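Local coordinates for PHO85 cyclin PHO80 (Saccharomyces cerevisiae, PDB 2PMI), which partners the cyclin-dependent kinase PHO85 as its regulatory cyclin and holds down the expression of phosphate-starvation genes when phosphate is plentiful, at residues B[36-41]-B[241-246]; B[25-30]-B[216-221]; B[70-75]-B[115-120]; B[31-36]-B[84-89]; B[171-176]-B[212-217]. One frame throughout, in Å; residues are numbered along the deposited sequence.

Contact 1: B[36-41]-B[241-246]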
# COMPACT_ATOMS: atom_id res chain seq x y z
N VAL B 36 -0.63 14.13 -19.54
CA VAL B 36 0.43 15.11 -19.48
C VAL B 36 -0.00 16.42 -20.12
O VAL B 36 0.36 17.49 -19.61
CB VAL B 36 1.70 14.61 -20.19
CG1 VAL B 36 2.75 15.70 -20.18
CG2 VAL B 36 2.24 13.36 -19.50
N VAL B 37 -0.76 16.38 -21.21
CA VAL B 37 -1.17 17.65 -21.81
C VAL B 37 -2.16 18.33 -20.87
O VAL B 37 -1.91 19.44 -20.41
CB VAL B 37 -1.81 17.50 -23.25
CG1 VAL B 37 -0.83 16.83 -24.20
CG2 VAL B 37 -3.10 16.73 -23.20
N LEU B 38 -3.27 17.65 -20.57
CA LEU B 38 -4.26 18.20 -19.66
C LEU B 38 -3.59 18.69 -18.37
O LEU B 38 -3.90 19.78 -17.89
CB LEU B 38 -5.33 17.16 -19.32
CG LEU B 38 -6.28 16.80 -20.47
CD1 LEU B 38 -7.40 15.87 -20.00
CD2 LEU B 38 -6.87 18.08 -21.02
N ILE B 39 -2.68 17.91 -17.82
CA ILE B 39 -2.02 18.35 -16.59
C ILE B 39 -1.13 19.56 -16.82
O ILE B 39 -1.23 20.55 -16.10
CB ILE B 39 -1.18 17.24 -15.97
CG1 ILE B 39 -2.09 16.10 -15.50
CG2 ILE B 39 -0.40 17.80 -14.79
CD1 ILE B 39 -1.34 14.86 -14.97
N SER B 40 -0.26 19.48 -17.82
CA SER B 40 0.65 20.58 -18.12
C SER B 40 -0.10 21.90 -18.33
O SER B 40 0.32 22.96 -17.86
CB SER B 40 1.47 20.25 -19.36
OG SER B 40 2.28 19.11 -19.11
N ARG B 41 -1.20 21.83 -19.08
CA ARG B 41 -2.01 23.01 -19.36
C ARG B 41 -2.42 23.61 -18.03
O ARG B 41 -2.15 24.78 -17.74
CB ARG B 41 -3.25 22.63 -20.16
CG ARG B 41 -3.00 22.27 -21.61
CD ARG B 41 -4.30 21.84 -22.29
NE ARG B 41 -4.20 21.84 -23.75
CZ ARG B 41 -5.21 21.51 -24.56
NH1 ARG B 41 -6.39 21.16 -24.06
NH2 ARG B 41 -5.04 21.55 -25.88
N VAL B 241 -5.33 20.42 -29.22
CA VAL B 241 -6.46 19.49 -29.06
C VAL B 241 -7.56 19.99 -28.11
O VAL B 241 -7.30 20.72 -27.16
CB VAL B 241 -5.99 18.12 -28.51
CG1 VAL B 241 -6.84 17.02 -29.08
CG2 VAL B 241 -4.51 17.89 -28.80
N ASP B 242 -8.80 19.58 -28.38
CA ASP B 242 -9.95 19.96 -27.55
C ASP B 242 -10.49 18.72 -26.85
O ASP B 242 -11.21 17.93 -27.47
CB ASP B 242 -11.08 20.54 -28.41
CG ASP B 242 -10.88 22.01 -28.74
OD1 ASP B 242 -10.25 22.71 -27.93
OD2 ASP B 242 -11.38 22.46 -29.80
N TYR B 243 -10.16 18.53 -25.58
CA TYR B 243 -10.63 17.34 -24.87
C TYR B 243 -12.01 17.51 -24.26
O TYR B 243 -12.22 18.32 -23.37
CB TYR B 243 -9.67 16.93 -23.77
CG TYR B 243 -8.30 16.56 -24.26
CD1 TYR B 243 -7.34 17.54 -24.51
CD2 TYR B 243 -7.95 15.22 -24.48
CE1 TYR B 243 -6.06 17.21 -24.95
CE2 TYR B 243 -6.68 14.87 -24.93
CZ TYR B 243 -5.74 15.87 -25.16
OH TYR B 243 -4.48 15.54 -25.59
N VAL B 244 -12.94 16.69 -24.74
CA VAL B 244 -14.33 16.70 -24.28
C VAL B 244 -14.60 15.46 -23.45
O VAL B 244 -14.52 14.33 -23.96
CB VAL B 244 -15.30 16.70 -25.48
CG1 VAL B 244 -16.75 16.65 -24.97
CG2 VAL B 244 -15.06 17.92 -26.35
N LEU B 245 -14.92 15.64 -22.17
CA LEU B 245 -15.21 14.50 -21.32
C LEU B 245 -16.71 14.26 -21.29
O LEU B 245 -17.47 15.13 -20.86
CB LEU B 245 -14.66 14.74 -19.91
CG LEU B 245 -14.83 13.70 -18.80
CD1 LEU B 245 -14.34 12.34 -19.24
CD2 LEU B 245 -14.06 14.15 -17.58
N PRO B 246 -17.16 13.08 -21.74
CA PRO B 246 -18.57 12.67 -21.79
C PRO B 246 -19.40 13.30 -20.69
O PRO B 246 -19.07 13.19 -19.51
CB PRO B 246 -18.47 11.17 -21.65
CG PRO B 246 -17.27 10.88 -22.49
CD PRO B 246 -16.28 11.95 -22.08
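Arg41 sets its CG anti to its own carbonyl carbon (chi1 -73°) and then runs extended as far as NE, while Tyr243 likewise turns CG away from its carbonyl carbon (chi1 -61°), and the two meet where helix 32-51 of the cyclin fold is covered by a non-helical strip near the end of the modelled chain. The pairing illustrates how a long polar arm can clasp a passing backbone. Arg41 NH2 donates to Val241 O at 2.7 Å, nearly straight at 165°, in the guanidinium plane and on a lone pair of the carbonyl; a weak second bond comes from NH1. Arg239 O and Val228 O take further guanidinium hydrogens. The guanidinium and phenol planes stand steeply to each other, and NH1 faces the ring's edge, 3.8 Å from Tyr243 CD1. Leu38 CG lies above one ring face toward the rim, with its CD2 at 3.6 Å from Tyr243 CD1, and Val241 CG1 occupies the opposite face. Tyr243 OH bonds to Asp34, one turn before Leu38 on helix 32-51. Across the phenol end, Val37 crosses the tyrosine at about a right angle, with CG2 3.4 Å from Tyr243 CZ.

Contact 2: B[25-30]-B[216-221]; sequences ADFNKC and VLDKYY
Phe27 and Tyr221 form the heart of an apolar contact that has no hydrogen bond across it, between the loop leading into helix 32-51 and the first turns of helix 216-227. It is a good example of an aromatic ring receiving an aliphatic carbon rather than another ring. Phe27 CB sits over the centre of the Tyr221 face, 3.6 Å from the centroid and only 11° from the ring normal, whereas the two rings are oblique to each other, their centroids 6.0 Å apart. With chi1 at 63°, Phe27 CG lies between its backbone N and carbonyl carbon, and the ring beyond it reaches the previous turn of the helix, where CZ packs on Leu217 CB at 3.7 Å. Asp218 OD1 stands in the plane of that ring at its edge, 3.9 Å from Phe27 CE1; its OD2 forms a salt bridge with Lys211. Tyr221 OH bonds to Pro24 O, just before residues 25-30, which fixes the far end of the ring. The loop keeps its own shape as well: Asp26 OD2 accepts from Asn28 N at 2.8 Å and also takes an amide hydrogen of Asn28 ND2, the backbone bond being the signature of an Asx turn.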
# COMPACT_ATOMS: atom_id res chain seq x y z
N ALA B 25 -14.32 7.90 -18.98
CA ALA B 25 -14.65 8.35 -17.63
C ALA B 25 -13.56 7.90 -16.66
O ALA B 25 -13.44 8.44 -15.56
CB ALA B 25 -16.00 7.77 -17.20
N ASP B 26 -12.75 6.93 -17.09
CA ASP B 26 -11.66 6.38 -16.29
C ASP B 26 -10.29 6.83 -16.79
O ASP B 26 -9.84 6.39 -17.86
CB ASP B 26 -11.75 4.85 -16.32
CG ASP B 26 -10.70 4.18 -15.47
OD1 ASP B 26 -10.74 2.94 -15.37
OD2 ASP B 26 -9.83 4.89 -14.90
N PHE B 27 -9.61 7.69 -16.03
CA PHE B 27 -8.30 8.20 -16.43
C PHE B 27 -7.26 7.12 -16.71
O PHE B 27 -6.21 7.39 -17.29
CB PHE B 27 -7.74 9.23 -15.41
CG PHE B 27 -7.49 8.68 -14.01
CD1 PHE B 27 -8.49 8.71 -13.04
CD2 PHE B 27 -6.23 8.19 -13.66
CE1 PHE B 27 -8.25 8.26 -11.74
CE2 PHE B 27 -5.98 7.73 -12.37
CZ PHE B 27 -6.99 7.77 -11.40
N ASN B 28 -7.56 5.89 -16.30
CA ASN B 28 -6.66 4.76 -16.55
C ASN B 28 -6.75 4.33 -18.01
O ASN B 28 -5.75 3.97 -18.62
CB ASN B 28 -7.02 3.58 -15.65
CG ASN B 28 -6.36 3.65 -14.31
OD1 ASN B 28 -5.15 3.45 -14.19
ND2 ASN B 28 -7.15 3.93 -13.27
N LYS B 29 -7.96 4.35 -18.54
CA LYS B 29 -8.19 3.97 -19.92
C LYS B 29 -7.99 5.18 -20.83
O LYS B 29 -8.54 5.24 -21.93
CB LYS B 29 -9.61 3.46 -20.08
CG LYS B 29 -9.94 2.25 -19.23
CD LYS B 29 -11.41 1.88 -19.42
CE LYS B 29 -11.80 0.64 -18.65
NZ LYS B 29 -13.24 0.34 -18.90
N CYS B 30 -7.20 6.13 -20.37
CA CYS B 30 -6.94 7.34 -21.12
C CYS B 30 -5.44 7.44 -21.46
O CYS B 30 -4.60 6.97 -20.71
CB CYS B 30 -7.40 8.53 -20.28
SG CYS B 30 -6.76 10.11 -20.80
N VAL B 216 -10.33 11.28 -4.84
CA VAL B 216 -9.52 12.43 -5.15
C VAL B 216 -9.07 12.45 -6.62
O VAL B 216 -9.50 13.33 -7.37
CB VAL B 216 -8.28 12.52 -4.24
CG1 VAL B 216 -7.60 13.85 -4.43
CG2 VAL B 216 -8.66 12.33 -2.79
N LEU B 217 -8.24 11.48 -7.02
CA LEU B 217 -7.70 11.42 -8.39
C LEU B 217 -8.70 11.58 -9.52
O LEU B 217 -8.39 12.21 -10.53
CB LEU B 217 -6.87 10.15 -8.59
CG LEU B 217 -5.60 9.99 -7.73
CD1 LEU B 217 -4.83 8.77 -8.18
CD2 LEU B 217 -4.70 11.21 -7.85
N ASP B 218 -9.89 11.01 -9.35
CA ASP B 218 -10.94 11.15 -10.36
C ASP B 218 -11.39 12.62 -10.32
O ASP B 218 -11.39 13.32 -11.34
CB ASP B 218 -12.16 10.28 -10.03
CG ASP B 218 -11.79 8.87 -9.63
OD1 ASP B 218 -10.82 8.70 -8.84
OD2 ASP B 218 -12.48 7.93 -10.10
N LYS B 219 -11.76 13.07 -9.12
CA LYS B 219 -12.20 14.44 -8.91
C LYS B 219 -11.32 15.40 -9.69
O LYS B 219 -11.82 16.29 -10.37
CB LYS B 219 -12.13 14.80 -7.42
CG LYS B 219 -12.78 16.14 -7.09
CD LYS B 219 -12.51 16.60 -5.67
CE LYS B 219 -11.09 17.15 -5.52
NZ LYS B 219 -10.76 17.54 -4.11
N TYR B 220 -10.00 15.23 -9.58
CA TYR B 220 -9.09 16.10 -10.30
C TYR B 220 -9.12 15.86 -11.80
O TYR B 220 -9.09 16.81 -12.60
CB TYR B 220 -7.67 15.91 -9.82
CG TYR B 220 -7.38 16.58 -8.51
CD1 TYR B 220 -6.38 17.55 -8.41
CD2 TYR B 220 -8.08 16.24 -7.37
CE1 TYR B 220 -6.09 18.15 -7.21
CE2 TYR B 220 -7.80 16.85 -6.16
CZ TYR B 220 -6.80 17.80 -6.09
OH TYR B 220 -6.51 18.38 -4.88
N TYR B 221 -9.17 14.59 -12.18
CA TYR B 221 -9.21 14.26 -13.59
C TYR B 221 -10.36 15.05 -14.20
O TYR B 221 -10.14 15.87 -15.09
CB TYR B 221 -9.41 12.75 -13.76
CG TYR B 221 -9.69 12.31 -15.18
CD1 TYR B 221 -8.86 12.70 -16.24
CD2 TYR B 221 -10.79 11.51 -15.47
CE1 TYR B 221 -9.12 12.31 -17.54
CE2 TYR B 221 -11.07 11.10 -16.77
CZ TYR B 221 -10.23 11.50 -17.80
OH TYR B 221 -10.51 11.09 -19.08

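Contact 3: B[70-75]-B[115-120]; sequences KIPPNI and NSLTAH
The backbones approach most closely at Pro72 and Leu117, whose CA atoms are 5.3 Å apart, as the loop before helix 77-86 passes the turn that starts helix 119-134. Leu117 turns CG anti to its backbone N (chi1 -155°), and its CD1 meets the proline ring at 3.7 Å from Pro72 CD, the two side chains crossing at a slant. Beside it, Ser116 O lies 3.7 Å from Pro72 CG. The backbone angles fit an inverse gamma turn at Ser116, a tight kink ahead of one of the helices of the cyclin fold, though Leu117 N is poorly placed and the turn's detail is doubtful; Ser116 OG bonds to Glu51 on helix 32-51. As the helix begins, Asn115 O accepts from Thr118 N at 2.8 Å and from Ala119 N at 3.3 Å. At the other end of the contact, His120 points its ring at the loop: NE2 donates weakly to Ile75 O, 3.0 Å away with an N-H...O angle of 124°. Pro73 meets the edge of the same ring tip to tip, though their separation in the model is doubtful. A bound MES molecule, probably from the crystallisation liquor, lies about 4 Å from the Pro73 side chain.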
# COMPACT_ATOMS: atom_id res chain seq x y z
N LYS B 70 17.16 29.09 -9.84
CA LYS B 70 17.65 30.46 -9.95
C LYS B 70 17.00 31.30 -11.05
O LYS B 70 17.04 32.53 -10.98
CB LYS B 70 19.18 30.50 -10.10
CG LYS B 70 19.94 30.48 -8.77
CD LYS B 70 21.28 31.22 -8.84
CE LYS B 70 22.27 30.57 -9.82
NZ LYS B 70 23.58 31.29 -9.85
N ILE B 71 16.42 30.65 -12.05
CA ILE B 71 15.75 31.34 -13.16
C ILE B 71 14.89 30.34 -13.93
O ILE B 71 15.19 29.14 -13.95
CB ILE B 71 16.75 31.97 -14.16
CG1 ILE B 71 17.72 30.91 -14.66
CG2 ILE B 71 17.52 33.11 -13.52
CD1 ILE B 71 18.80 31.49 -15.52
N PRO B 72 13.83 30.82 -14.60
CA PRO B 72 12.95 29.93 -15.38
C PRO B 72 13.70 29.03 -16.38
O PRO B 72 14.35 29.53 -17.31
CB PRO B 72 12.01 30.92 -16.08
CG PRO B 72 11.99 32.09 -15.16
CD PRO B 72 13.44 32.22 -14.80
N PRO B 73 13.64 27.70 -16.19
CA PRO B 73 14.32 26.79 -17.11
C PRO B 73 13.79 27.04 -18.51
O PRO B 73 12.63 27.40 -18.67
CB PRO B 73 13.93 25.42 -16.58
CG PRO B 73 13.76 25.65 -15.13
CD PRO B 73 12.97 26.95 -15.12
N ASN B 74 14.64 26.84 -19.51
CA ASN B 74 14.24 27.07 -20.89
C ASN B 74 13.22 26.03 -21.37
O ASN B 74 12.28 26.36 -22.10
CB ASN B 74 15.49 27.09 -21.79
CG ASN B 74 15.23 27.76 -23.14
OD1 ASN B 74 14.18 28.37 -23.37
ND2 ASN B 74 16.21 27.67 -24.04
N ILE B 75 13.39 24.79 -20.96
CA ILE B 75 12.47 23.75 -21.38
C ILE B 75 11.06 23.98 -20.84
O ILE B 75 10.88 24.19 -19.64
CB ILE B 75 12.93 22.37 -20.92
CG1 ILE B 75 11.93 21.30 -21.39
CG2 ILE B 75 13.07 22.36 -19.39
CD1 ILE B 75 12.40 19.86 -21.21
N ASN B 115 4.69 28.47 -9.19
CA ASN B 115 4.88 29.55 -10.13
C ASN B 115 6.00 29.09 -11.05
O ASN B 115 6.76 28.17 -10.70
CB ASN B 115 5.24 30.86 -9.41
CG ASN B 115 6.57 30.78 -8.67
OD1 ASN B 115 7.62 30.57 -9.26
ND2 ASN B 115 6.52 30.97 -7.36
N SER B 116 6.10 29.71 -12.22
CA SER B 116 7.11 29.33 -13.17
C SER B 116 8.51 29.59 -12.66
O SER B 116 9.30 30.28 -13.30
CB SER B 116 6.91 30.08 -14.49
OG SER B 116 7.32 31.42 -14.36
N LEU B 117 8.84 29.03 -11.50
CA LEU B 117 10.17 29.19 -10.94
C LEU B 117 10.37 28.04 -9.98
O LEU B 117 11.48 27.81 -9.50
CB LEU B 117 10.28 30.52 -10.20
CG LEU B 117 11.68 31.11 -10.08
CD1 LEU B 117 12.29 31.28 -11.46
CD2 LEU B 117 11.60 32.46 -9.37
N THR B 118 9.28 27.30 -9.73
CA THR B 118 9.28 26.15 -8.84
C THR B 118 8.76 24.88 -9.51
O THR B 118 9.14 23.77 -9.14
CB THR B 118 8.39 26.38 -7.62
OG1 THR B 118 7.15 26.99 -8.04
CG2 THR B 118 9.11 27.21 -6.59
N ALA B 119 7.86 25.08 -10.47
CA ALA B 119 7.20 23.99 -11.18
C ALA B 119 8.06 22.75 -11.48
O ALA B 119 7.78 21.67 -10.96
CB ALA B 119 6.57 24.53 -12.46
N HIS B 120 9.09 22.90 -12.31
CA HIS B 120 9.94 21.78 -12.67
C HIS B 120 10.45 21.01 -11.48
O HIS B 120 10.10 19.85 -11.29
CB HIS B 120 11.13 22.25 -13.51
CG HIS B 120 10.74 22.85 -14.81
ND1 HIS B 120 9.71 22.36 -15.58
CD2 HIS B 120 11.26 23.89 -15.51
CE1 HIS B 120 9.61 23.07 -16.69
NE2 HIS B 120 10.54 24.00 -16.67

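Contact 4: B[31-36]-B[84-89]; sequences SRTDLV and LTKFSS
Ser31 OG is gripped by two backbone N-H groups, that of Asp34 at 3.0 Å and, weakly, that of Thr33, and it thereby caps the start of helix 32-51 just where Arg32 and Thr33 meet Thr85 and Lys86 of helix 77-86. Arg32 is bent at chi3 (-7°), the torsion that places NE, and its guanidinium beyond lies with one face over the methyl of Thr85: CG2 stands 3.4 Å above the plane, displaced toward the rim. Lys86 slides past Arg32 in the opposite direction, with its CD in the guanidinium plane at the edge, 3.5 Å from Arg32 NH2. Here two helices of the cyclin fold bring their ends together, the N-terminal end of one against the C-terminal end of the other, and both cationic side chains gather at the junction. Arg32 NH2 and Lys86 NZ are 3.4 Å apart, two donors that cannot bond each other and whose like charges would be expected to repel. The carbonyls ending helix 77-86 may ease this crowding of positive charge, whereas the start of helix 32-51 would probably add to it. Lys86 NZ donates weakly to Thr33 OG1 at 3.3 Å, the two side chains crossing at about a right angle. Deeper in, Val36 and Thr85 reach toward each other tip to tip, CG2 of the valine lying 3.5 Å from Thr85 OG1, which is itself bonded to Phe81 O. On the outer side, Arg32 NH1 rests 3.6 Å from Ser89 CA, past the end of helix 77-86.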
# COMPACT_ATOMS: atom_id res chain seq x y z
N SER B 31 -5.13 8.05 -22.61
CA SER B 31 -3.75 8.19 -23.08
C SER B 31 -2.79 8.93 -22.14
O SER B 31 -3.00 10.11 -21.85
CB SER B 31 -3.75 8.89 -24.43
OG SER B 31 -2.50 9.48 -24.68
N ARG B 32 -1.73 8.27 -21.68
CA ARG B 32 -0.78 8.93 -20.79
C ARG B 32 -0.29 10.25 -21.37
O ARG B 32 0.06 11.19 -20.65
CB ARG B 32 0.43 8.04 -20.52
CG ARG B 32 0.18 6.91 -19.53
CD ARG B 32 1.49 6.17 -19.21
NE ARG B 32 2.60 6.63 -20.05
CZ ARG B 32 3.87 6.25 -19.91
NH1 ARG B 32 4.19 5.38 -18.95
NH2 ARG B 32 4.81 6.74 -20.71
N THR B 33 -0.25 10.32 -22.70
CA THR B 33 0.18 11.54 -23.35
C THR B 33 -0.92 12.57 -23.15
O THR B 33 -0.65 13.68 -22.73
CB THR B 33 0.49 11.29 -24.87
OG1 THR B 33 1.77 10.66 -24.98
CG2 THR B 33 0.51 12.60 -25.66
N ASP B 34 -2.17 12.19 -23.43
CA ASP B 34 -3.27 13.13 -23.25
C ASP B 34 -3.33 13.69 -21.83
O ASP B 34 -3.75 14.83 -21.62
CB ASP B 34 -4.62 12.50 -23.60
CG ASP B 34 -4.81 12.32 -25.08
OD1 ASP B 34 -4.20 13.08 -25.87
OD2 ASP B 34 -5.60 11.44 -25.47
N LEU B 35 -2.93 12.89 -20.84
CA LEU B 35 -2.93 13.39 -19.46
C LEU B 35 -1.88 14.49 -19.36
O LEU B 35 -2.21 15.64 -19.11
CB LEU B 35 -2.61 12.27 -18.48
CG LEU B 35 -3.81 11.43 -18.05
CD1 LEU B 35 -3.39 10.41 -16.99
CD2 LEU B 35 -4.92 12.37 -17.53
N VAL B 36 -0.63 14.13 -19.54
CA VAL B 36 0.43 15.11 -19.48
C VAL B 36 -0.00 16.42 -20.12
O VAL B 36 0.36 17.49 -19.61
CB VAL B 36 1.70 14.61 -20.19
CG1 VAL B 36 2.75 15.70 -20.18
CG2 VAL B 36 2.24 13.36 -19.50
N LEU B 84 10.01 12.89 -18.41
CA LEU B 84 9.95 12.21 -17.12
C LEU B 84 9.00 11.04 -17.27
O LEU B 84 9.24 9.95 -16.76
CB LEU B 84 9.42 13.12 -16.02
CG LEU B 84 10.12 14.42 -15.62
CD1 LEU B 84 9.64 14.81 -14.22
CD2 LEU B 84 11.64 14.26 -15.64
N THR B 85 7.90 11.30 -17.97
CA THR B 85 6.86 10.29 -18.20
C THR B 85 7.29 9.10 -19.04
O THR B 85 6.91 7.95 -18.75
CB THR B 85 5.62 10.92 -18.88
OG1 THR B 85 5.16 12.03 -18.10
CG2 THR B 85 4.50 9.88 -19.00
N LYS B 86 8.09 9.36 -20.08
CA LYS B 86 8.54 8.30 -20.98
C LYS B 86 9.72 7.48 -20.48
O LYS B 86 9.65 6.26 -20.43
CB LYS B 86 8.89 8.90 -22.35
CG LYS B 86 7.74 9.71 -22.95
CD LYS B 86 6.41 8.94 -22.84
CE LYS B 86 5.20 9.81 -23.18
NZ LYS B 86 3.90 9.10 -22.97
N PHE B 87 10.78 8.17 -20.07
CA PHE B 87 11.99 7.51 -19.62
C PHE B 87 12.01 7.06 -18.16
O PHE B 87 13.08 6.81 -17.58
CB PHE B 87 13.18 8.41 -19.94
CG PHE B 87 13.28 8.78 -21.40
CD1 PHE B 87 12.35 9.64 -21.98
CD2 PHE B 87 14.29 8.25 -22.20
CE1 PHE B 87 12.42 9.96 -23.34
CE2 PHE B 87 14.36 8.57 -23.56
CZ PHE B 87 13.42 9.43 -24.13
N SER B 88 10.82 6.95 -17.57
CA SER B 88 10.66 6.50 -16.18
C SER B 88 9.31 5.84 -16.06
O SER B 88 8.85 5.54 -14.97
CB SER B 88 10.77 7.66 -15.20
OG SER B 88 12.12 7.85 -14.80
N SER B 89 8.70 5.61 -17.22
CA SER B 89 7.40 4.96 -17.33
C SER B 89 6.50 5.23 -16.13
O SER B 89 6.01 4.30 -15.47
CB SER B 89 7.59 3.45 -17.55
OG SER B 89 8.72 2.93 -16.86

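Contact 5: B[171-176]-B[212-217]; sequences IPRDHN and SGYNVL
Arg173 grips Ser212 side-on: NE gives its hydrogen to Ser212 O at 3.0 Å, nearly along the C=O axis, while NH2 bonds the same carbonyl at 3.3 Å and Ser212 OG at 3.2 Å. The extended side chain also lies across Tyr214, with CG over the centre of the ring, 3.8 Å from its centroid in a CH-pi contact, and the guanidinium plane only 13° from that of the phenol. Asp174 N donates to Gly213 O at 2.8 Å. The aspartate carboxylate takes Asn215 ND2 at 3.0 Å on the syn side of OD2, tilted out of the carboxylate plane, and OD2 also forms a salt bridge with Arg209. Pro172, the centre of an inverse gamma turn, adds apolar packing, its CG 4.0 Å from Leu217 CG, while its CB faces Val216. In the next shell a type I turn from Arg173 to Asn176 leads into helix 176-183. From the other protein chain of the complex, an acidic side chain forms a salt bridge with Arg173 NH1, and backbone groups bond Tyr214 OH and Ser212 OG. The chemistry implies a cyclin surface in which bonds within the chain and those to the partner, presumably the kinase, share one arginine.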
# COMPACT_ATOMS: atom_id res chain seq x y z
N ILE B 171 -0.93 9.62 0.32
CA ILE B 171 -2.03 8.84 -0.27
C ILE B 171 -3.24 9.74 -0.54
O ILE B 171 -3.95 10.16 0.37
CB ILE B 171 -2.47 7.66 0.65
CG1 ILE B 171 -1.26 6.80 1.04
CG2 ILE B 171 -3.48 6.77 -0.07
CD1 ILE B 171 -1.58 5.79 2.18
N PRO B 172 -3.51 10.03 -1.83
CA PRO B 172 -4.64 10.88 -2.22
C PRO B 172 -5.99 10.32 -1.83
O PRO B 172 -6.63 9.60 -2.60
CB PRO B 172 -4.47 10.99 -3.73
CG PRO B 172 -3.95 9.64 -4.09
CD PRO B 172 -2.92 9.36 -3.00
N ARG B 173 -6.42 10.65 -0.63
CA ARG B 173 -7.71 10.20 -0.16
C ARG B 173 -8.49 11.46 0.30
O ARG B 173 -7.89 12.44 0.78
CB ARG B 173 -7.49 9.20 0.98
CG ARG B 173 -8.44 8.00 1.00
CD ARG B 173 -7.96 7.02 2.05
NE ARG B 173 -9.01 6.13 2.51
CZ ARG B 173 -8.86 5.28 3.52
NH1 ARG B 173 -7.69 5.22 4.14
NH2 ARG B 173 -9.86 4.50 3.91
N ASP B 174 -9.80 11.44 0.12
CA ASP B 174 -10.68 12.57 0.45
C ASP B 174 -10.27 13.50 1.58
O ASP B 174 -10.15 14.69 1.37
CB ASP B 174 -12.11 12.08 0.70
CG ASP B 174 -12.78 11.59 -0.58
OD1 ASP B 174 -12.29 11.94 -1.68
OD2 ASP B 174 -13.80 10.86 -0.51
N HIS B 175 -10.05 12.97 2.78
CA HIS B 175 -9.69 13.81 3.92
C HIS B 175 -8.20 13.95 4.18
O HIS B 175 -7.79 14.42 5.25
CB HIS B 175 -10.35 13.26 5.18
CG HIS B 175 -11.83 13.07 5.05
ND1 HIS B 175 -12.52 12.14 5.79
CD2 HIS B 175 -12.74 13.68 4.26
CE1 HIS B 175 -13.80 12.18 5.47
NE2 HIS B 175 -13.96 13.12 4.54
N ASN B 176 -7.37 13.54 3.22
CA ASN B 176 -5.93 13.61 3.40
C ASN B 176 -5.41 15.02 3.67
O ASN B 176 -4.75 15.25 4.69
CB ASN B 176 -5.20 13.00 2.19
CG ASN B 176 -3.69 12.94 2.39
OD1 ASN B 176 -3.20 12.43 3.40
ND2 ASN B 176 -2.94 13.45 1.42
N SER B 212 -14.65 4.33 -0.32
CA SER B 212 -13.83 4.40 0.89
C SER B 212 -12.90 5.61 0.93
O SER B 212 -11.81 5.56 1.53
CB SER B 212 -13.03 3.11 1.04
OG SER B 212 -12.28 3.12 2.25
N GLY B 213 -13.33 6.69 0.28
CA GLY B 213 -12.56 7.91 0.28
C GLY B 213 -11.51 8.05 -0.80
O GLY B 213 -10.67 8.95 -0.74
N TYR B 214 -11.54 7.17 -1.80
CA TYR B 214 -10.56 7.29 -2.88
C TYR B 214 -11.27 7.86 -4.08
O TYR B 214 -11.55 7.16 -5.05
CB TYR B 214 -9.93 5.93 -3.21
CG TYR B 214 -9.14 5.32 -2.07
CD1 TYR B 214 -9.78 4.56 -1.08
CD2 TYR B 214 -7.76 5.50 -1.98
CE1 TYR B 214 -9.06 3.97 -0.04
CE2 TYR B 214 -7.03 4.92 -0.94
CZ TYR B 214 -7.69 4.16 0.02
OH TYR B 214 -6.96 3.58 1.04
N ASN B 215 -11.55 9.15 -4.00
CA ASN B 215 -12.26 9.83 -5.07
C ASN B 215 -11.48 11.09 -5.46
O ASN B 215 -11.89 11.85 -6.34
CB ASN B 215 -13.67 10.17 -4.58
CG ASN B 215 -14.38 8.95 -3.98
OD1 ASN B 215 -14.91 8.11 -4.70
ND2 ASN B 215 -14.35 8.84 -2.65
N VAL B 216 -10.33 11.28 -4.84
CA VAL B 216 -9.52 12.43 -5.15
C VAL B 216 -9.07 12.45 -6.62
O VAL B 216 -9.50 13.33 -7.37
CB VAL B 216 -8.28 12.52 -4.24
CG1 VAL B 216 -7.60 13.85 -4.43
CG2 VAL B 216 -8.66 12.33 -2.79
N LEU B 217 -8.24 11.48 -7.02
CA LEU B 217 -7.70 11.42 -8.39
C LEU B 217 -8.70 11.58 -9.52
O LEU B 217 -8.39 12.21 -10.53
CB LEU B 217 -6.87 10.15 -8.59
CG LEU B 217 -5.60 9.99 -7.73
CD1 LEU B 217 -4.83 8.77 -8.18
CD2 LEU B 217 -4.70 11.21 -7.85

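In the fold
Along the chain, contacts 2, 4 and 1 open in turn at the loop before helix 32-51 and on that helix. Contacts 1 and 4 share Val36 and touch through Tyr243 and Asp34, their centres 13 Å apart. Contact 2 touches both, by packing onto Leu35 and Leu245. It meets contact 5 on helix 216-227, where Val216 and Leu217 serve both, with centres 12 Å apart. Contact 3 lies across the chain's centre from contacts 2 and 5, the centres of contacts 3 and 5 being about 29 Å apart. The first and last modelled parts of the chain are thus tied onto the helical cyclin core, and contact 5 carries this network to the face that meets the other protein.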